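Thiamine-binding periplasmic protein (Escherichia coli, PDB 2QRY) binds thiamine, thiamine phosphate and thiamine diphosphate in the periplasm and serves as the solute-binding component of the ThiBPQ ABC transporter for thiamine import. Local coordinates at residues S217-E229 with W283-F296. Numbering follows the deposited sequence.
With TPS (thiamin phosphate), chain E.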
loop_
_atom_site.group_PDB
_atom_site.type_symbol
_atom_site.label_atom_id
_atom_site.label_comp_id
_atom_site.label_asym_id
_atom_site.label_seq_id
_atom_site.Cartn_x
_atom_site.Cartn_y
_atom_site.Cartn_z
ATOM N N SER A 217 -1.293 2.023 9.439
ATOM C CA SER A 217 -2.262 2.016 8.346
ATOM C C SER A 217 -2.042 3.235 7.440
ATOM O O SER A 217 -0.900 3.544 7.094
ATOM C CB SER A 217 -3.692 2.002 8.903
ATOM O OG SER A 217 -4.623 1.611 7.906
ATOM N N TYR A 218 -3.116 3.933 7.068
ATOM C CA TYR A 218 -2.995 5.093 6.184
ATOM C C TYR A 218 -3.703 6.368 6.648
ATOM O O TYR A 218 -4.703 6.306 7.367
ATOM C CB TYR A 218 -3.522 4.745 4.795
ATOM C CG TYR A 218 -2.707 3.709 4.061
ATOM C CD1 TYR A 218 -2.844 2.353 4.350
ATOM C CD2 TYR A 218 -1.819 4.085 3.050
ATOM C CE1 TYR A 218 -2.129 1.396 3.645
ATOM C CE2 TYR A 218 -1.088 3.132 2.340
ATOM C CZ TYR A 218 -1.253 1.791 2.643
ATOM O OH TYR A 218 -0.553 0.840 1.947
ATOM N N THR A 219 -3.203 7.523 6.208
ATOM C CA THR A 219 -3.807 8.800 6.591
ATOM C C THR A 219 -5.257 8.865 6.138
ATOM O O THR A 219 -6.019 9.692 6.618
ATOM C CB THR A 219 -3.082 10.024 5.964
ATOM O OG1 THR A 219 -3.058 9.898 4.534
ATOM C CG2 THR A 219 -1.668 10.143 6.499
ATOM N N THR A 220 -5.622 7.981 5.216
ATOM C CA THR A 220 -6.969 7.937 4.661
ATOM C C THR A 220 -7.882 6.894 5.311
ATOM O O THR A 220 -9.078 6.830 5.010
ATOM C CB THR A 220 -6.918 7.659 3.136
ATOM O OG1 THR A 220 -6.005 6.581 2.876
ATOM C CG2 THR A 220 -6.466 8.913 2.367
ATOM N N SER A 221 -7.332 6.079 6.202
ATOM C CA SER A 221 -8.140 5.053 6.844
ATOM C C SER A 221 -9.355 5.608 7.588
ATOM O O SER A 221 -10.418 4.987 7.595
ATOM C CB SER A 221 -7.280 4.217 7.801
ATOM O OG SER A 221 -6.312 3.476 7.083
ATOM N N PRO A 222 -9.221 6.782 8.225
ATOM C CA PRO A 222 -10.395 7.302 8.938
ATOM C C PRO A 222 -11.588 7.521 8.017
ATOM O O PRO A 222 -12.739 7.380 8.433
ATOM C CB PRO A 222 -9.882 8.602 9.550
ATOM C CG PRO A 222 -8.415 8.288 9.819
ATOM C CD PRO A 222 -8.014 7.571 8.534
ATOM N N ALA A 223 -11.306 7.853 6.763
ATOM C CA ALA A 223 -12.356 8.095 5.782
ATOM C C ALA A 223 -13.285 6.889 5.634
ATOM O O ALA A 223 -14.484 7.048 5.376
ATOM C CB ALA A 223 -11.743 8.451 4.435
ATOM N N TYR A 224 -12.744 5.681 5.783
ATOM C CA TYR A 224 -13.594 4.494 5.675
ATOM C C TYR A 224 -14.691 4.547 6.732
ATOM O O TYR A 224 -15.873 4.376 6.426
ATOM C CB TYR A 224 -12.809 3.201 5.887
ATOM C CG TYR A 224 -13.731 2.034 6.153
ATOM C CD1 TYR A 224 -14.473 1.462 5.119
ATOM C CD2 TYR A 224 -13.939 1.563 7.455
ATOM C CE1 TYR A 224 -15.404 0.458 5.370
ATOM C CE2 TYR A 224 -14.867 0.561 7.716
ATOM C CZ TYR A 224 -15.599 0.012 6.668
ATOM O OH TYR A 224 -16.538 -0.966 6.916
ATOM N N HIS A 225 -14.290 4.774 7.979
ATOM C CA HIS A 225 -15.240 4.835 9.072
ATOM C C HIS A 225 -16.196 6.020 8.979
ATOM O O HIS A 225 -17.375 5.899 9.308
ATOM C CB HIS A 225 -14.501 4.854 10.406
ATOM C CG HIS A 225 -13.688 3.621 10.660
ATOM N ND1 HIS A 225 -12.364 3.510 10.291
ATOM C CD2 HIS A 225 -14.020 2.438 11.226
ATOM C CE1 HIS A 225 -11.917 2.312 10.620
ATOM N NE2 HIS A 225 -12.901 1.642 11.191
ATOM N N ILE A 226 -15.704 7.163 8.520
ATOM C CA ILE A 226 -16.560 8.334 8.395
ATOM C C ILE A 226 -17.720 8.083 7.422
ATOM O O ILE A 226 -18.883 8.186 7.795
ATOM C CB ILE A 226 -15.763 9.563 7.905
ATOM C CG1 ILE A 226 -14.690 9.933 8.933
ATOM C CG2 ILE A 226 -16.709 10.743 7.679
ATOM C CD1 ILE A 226 -13.800 11.102 8.507
ATOM N N LEU A 227 -17.396 7.741 6.179
ATOM C CA LEU A 227 -18.409 7.506 5.147
ATOM C C LEU A 227 -19.264 6.241 5.300
ATOM O O LEU A 227 -20.493 6.296 5.193
ATOM C CB LEU A 227 -17.750 7.481 3.755
ATOM C CG LEU A 227 -17.176 8.769 3.142
ATOM C CD1 LEU A 227 -15.834 9.137 3.778
ATOM C CD2 LEU A 227 -16.997 8.557 1.642
ATOM N N GLU A 228 -18.614 5.108 5.551
ATOM C CA GLU A 228 -19.308 3.831 5.669
ATOM C C GLU A 228 -20.026 3.559 6.990
ATOM O O GLU A 228 -21.047 2.874 7.006
ATOM C CB GLU A 228 -18.327 2.689 5.398
ATOM C CG GLU A 228 -17.664 2.735 4.034
ATOM C CD GLU A 228 -18.670 2.683 2.903
ATOM O OE1 GLU A 228 -19.647 1.914 3.018
ATOM O OE2 GLU A 228 -18.476 3.399 1.895
ATOM N N GLU A 229 -19.500 4.078 8.094
ATOM C CA GLU A 229 -20.125 3.840 9.391
ATOM C C GLU A 229 -20.598 5.119 10.087
ATOM O O GLU A 229 -21.152 5.067 11.182
ATOM C CB GLU A 229 -19.149 3.082 10.298
ATOM C CG GLU A 229 -18.511 1.866 9.627
ATOM C CD GLU A 229 -17.633 1.058 10.564
ATOM O OE1 GLU A 229 -16.787 1.658 11.259
ATOM O OE2 GLU A 229 -17.783 -0.183 10.593
ATOM N N TRP A 283 -9.741 3.324 -0.399
ATOM C CA TRP A 283 -9.478 4.363 0.588
ATOM C C TRP A 283 -8.050 4.895 0.451
ATOM O O TRP A 283 -7.223 4.800 1.356
ATOM C CB TRP A 283 -9.744 3.811 1.991
ATOM C CG TRP A 283 -11.153 3.330 2.102
ATOM C CD1 TRP A 283 -11.593 2.038 2.008
ATOM C CD2 TRP A 283 -12.326 4.148 2.185
ATOM N NE1 TRP A 283 -12.965 2.003 2.019
ATOM C CE2 TRP A 283 -13.442 3.283 2.127
ATOM C CE3 TRP A 283 -12.542 5.528 2.295
ATOM C CZ2 TRP A 283 -14.759 3.756 2.178
ATOM C CZ3 TRP A 283 -13.850 6.000 2.346
ATOM C CH2 TRP A 283 -14.942 5.113 2.286
HETATM N N MSE A 284 -7.788 5.453 -0.719
HETATM C CA MSE A 284 -6.497 6.021 -1.076
HETATM C C MSE A 284 -6.799 7.178 -2.026
HETATM O O MSE A 284 -7.923 7.296 -2.517
HETATM C CB MSE A 284 -5.656 4.968 -1.811
HETATM C CG MSE A 284 -5.231 3.774 -0.972
HETATM SE SE MSE A 284 -3.871 4.242 0.324
HETATM C CE MSE A 284 -2.305 4.116 -0.828
ATOM N N TYR A 285 -5.810 8.025 -2.292
ATOM C CA TYR A 285 -6.012 9.145 -3.210
ATOM C C TYR A 285 -5.832 8.651 -4.646
ATOM O O TYR A 285 -4.848 7.982 -4.962
ATOM C CB TYR A 285 -5.016 10.273 -2.918
ATOM C CG TYR A 285 -5.224 10.930 -1.576
ATOM C CD1 TYR A 285 -6.329 11.749 -1.342
ATOM C CD2 TYR A 285 -4.328 10.717 -0.529
ATOM C CE1 TYR A 285 -6.538 12.340 -0.097
ATOM C CE2 TYR A 285 -4.526 11.304 0.720
ATOM C CZ TYR A 285 -5.634 12.112 0.927
ATOM O OH TYR A 285 -5.836 12.680 2.160
ATOM N N PRO A 286 -6.790 8.970 -5.531
ATOM C CA PRO A 286 -6.738 8.559 -6.936
ATOM C C PRO A 286 -5.559 9.174 -7.676
ATOM O O PRO A 286 -4.989 10.184 -7.252
ATOM C CB PRO A 286 -8.072 9.048 -7.493
ATOM C CG PRO A 286 -8.958 9.071 -6.300
ATOM C CD PRO A 286 -8.061 9.652 -5.244
ATOM N N VAL A 287 -5.208 8.558 -8.795
ATOM C CA VAL A 287 -4.102 9.023 -9.607
ATOM C C VAL A 287 -4.619 9.964 -10.701
ATOM O O VAL A 287 -3.854 10.724 -11.295
ATOM C CB VAL A 287 -3.350 7.819 -10.214
ATOM C CG1 VAL A 287 -4.173 7.176 -11.301
ATOM C CG2 VAL A 287 -2.019 8.255 -10.714
ATOM N N ALA A 288 -5.925 9.907 -10.954
ATOM C CA ALA A 288 -6.568 10.775 -11.940
ATOM C C ALA A 288 -7.395 11.785 -11.154
ATOM O O ALA A 288 -7.880 11.478 -10.065
ATOM C CB ALA A 288 -7.468 9.966 -12.857
ATOM N N ASN A 289 -7.554 12.985 -11.705
ATOM C CA ASN A 289 -8.313 14.043 -11.045
ATOM C C ASN A 289 -9.811 13.760 -10.956
ATOM O O ASN A 289 -10.622 14.490 -11.524
ATOM C CB ASN A 289 -8.078 15.379 -11.759
ATOM N N VAL A 290 -10.173 12.696 -10.245
ATOM C CA VAL A 290 -11.576 12.342 -10.060
ATOM C C VAL A 290 -12.058 13.098 -8.821
ATOM O O VAL A 290 -11.256 13.726 -8.128
ATOM C CB VAL A 290 -11.747 10.816 -9.854
ATOM C CG1 VAL A 290 -10.873 10.346 -8.717
ATOM C CG2 VAL A 290 -13.200 10.482 -9.564
ATOM N N THR A 291 -13.354 13.053 -8.539
ATOM C CA THR A 291 -13.876 13.767 -7.383
ATOM C C THR A 291 -13.797 12.930 -6.113
ATOM O O THR A 291 -14.308 11.811 -6.060
ATOM C CB THR A 291 -15.342 14.203 -7.607
ATOM O OG1 THR A 291 -16.188 13.047 -7.673
ATOM C CG2 THR A 291 -15.466 14.993 -8.909
ATOM N N LEU A 292 -13.142 13.476 -5.093
ATOM C CA LEU A 292 -13.013 12.779 -3.824
ATOM C C LEU A 292 -14.338 12.858 -3.080
ATOM O O LEU A 292 -15.023 13.880 -3.114
ATOM C CB LEU A 292 -11.907 13.406 -2.974
ATOM C CG LEU A 292 -10.506 13.461 -3.585
ATOM C CD1 LEU A 292 -9.515 13.919 -2.525
ATOM C CD2 LEU A 292 -10.120 12.101 -4.114
ATOM N N PRO A 293 -14.721 11.770 -2.402
ATOM C CA PRO A 293 -15.974 11.721 -1.645
ATOM C C PRO A 293 -15.979 12.760 -0.543
ATOM O O PRO A 293 -14.936 13.051 0.047
ATOM C CB PRO A 293 -15.977 10.305 -1.068
ATOM C CG PRO A 293 -15.152 9.526 -2.045
ATOM C CD PRO A 293 -14.022 10.477 -2.334
ATOM N N ALA A 294 -17.145 13.330 -0.266
ATOM C CA ALA A 294 -17.241 14.297 0.815
ATOM C C ALA A 294 -16.821 13.468 2.021
ATOM O O ALA A 294 -17.240 12.317 2.156
ATOM C CB ALA A 294 -18.676 14.780 0.970
ATOM N N GLY A 295 -15.985 14.031 2.882
ATOM C CA GLY A 295 -15.529 13.288 4.041
ATOM C C GLY A 295 -14.019 13.226 4.050
ATOM O O GLY A 295 -13.392 13.255 5.110
ATOM N N PHE A 296 -13.430 13.132 2.860
ATOM C CA PHE A 296 -11.982 13.091 2.738
ATOM C C PHE A 296 -11.377 14.403 3.232
ATOM O O PHE A 296 -10.228 14.432 3.676
ATOM C CB PHE A 296 -11.565 12.855 1.281
ATOM C CG PHE A 296 -11.245 11.418 0.957
ATOM C CD1 PHE A 296 -12.153 10.398 1.240
ATOM C CD2 PHE A 296 -10.041 11.085 0.344
ATOM C CE1 PHE A 296 -11.862 9.068 0.914
ATOM C CE2 PHE A 296 -9.745 9.764 0.015
ATOM C CZ PHE A 296 -10.660 8.755 0.302
HETATM C CM2 TPS E . -9.866 1.295 6.200
HETATM N N3 TPS E . -4.971 -0.269 2.102
HETATM C C2 TPS E . -5.151 -1.129 3.086
HETATM S S1 TPS E . -3.903 -2.296 2.862
HETATM C C5 TPS E . -3.157 -1.578 1.427
HETATM C C4 TPS E . -3.950 -0.470 1.221
HETATM C CM4 TPS E . -3.673 0.479 0.061
HETATM C C6 TPS E . -1.960 -2.147 0.730
HETATM C C7 TPS E . -1.755 -3.441 1.518
HETATM O O7 TPS E . -0.625 -4.201 1.110
HETATM N N1A TPS E . -7.729 1.918 5.152
HETATM C C2A TPS E . -8.846 1.188 5.090
HETATM N N3A TPS E . -9.073 0.365 4.068
HETATM C C4A TPS E . -8.186 0.238 3.057
HETATM N N4A TPS E . -8.447 -0.627 2.010
HETATM C C5A TPS E . -6.977 1.003 3.088
HETATM C C6A TPS E . -6.794 1.854 4.191
HETATM C C7A TPS E . -5.897 0.925 1.982
HETATM P P1 TPS E . -0.596 -5.515 2.050
HETATM O O1 TPS E . -0.602 -5.083 3.543
HETATM O O2 TPS E . 0.645 -6.438 1.714
HETATM O O3 TPS E . -1.882 -6.327 1.783
HETATM O O HOH W 1 -3.888 12.427 3.940
#
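Trp-283 lies against helix 221-229, and the two together wall the pyrimidine end of the thiamin phosphate pocket in this periplasmic solute-binding fold. Tyr-224 puts its CA 3.4 Å from the centroid of the six-membered indole ring, almost on the ring normal. With CG anti to the backbone N (chi1 164°), the Tyr-224 ring crosses the indole and turns its edge to the face of the five-membered ring in an offset edge-to-face pair, planes at 86°. Tyr-224 CB meets the ligand methyl CM2 at 3.5 Å, while Trp-283 CD1 approaches pyrimidine N3A; Ser-221 OG donates a hydrogen bond to N1A and is itself held by two donors, Ser-217 OG and Tyr-218 N. Replacing Trp-283 with an alanine would probably open a gap beside the pyrimidine and leave Tyr-224 without the ring it packs on. Nearer the thiazolium, Met-284, a selenomethionine bent at chi2 and chi3, curls back to lay SE over one face of Tyr-218 in a Met-aromatic contact. The hydroxyl of that tyrosine is hydrogen-bonded to Gln-246. Further out, Ala-223 CB rests against both Trp-283 CE3 and Phe-296 CE1, and Leu-227 CD2 presses tightly on Pro-293 CB (3.4 Å). Thr-220 ties the segments together: CG2 sits over the Tyr-285 face, 3.9 Å from its centroid, and OG1 donates to Trp-283 O across 2.6 Å, from 42° above the carbonyl plane.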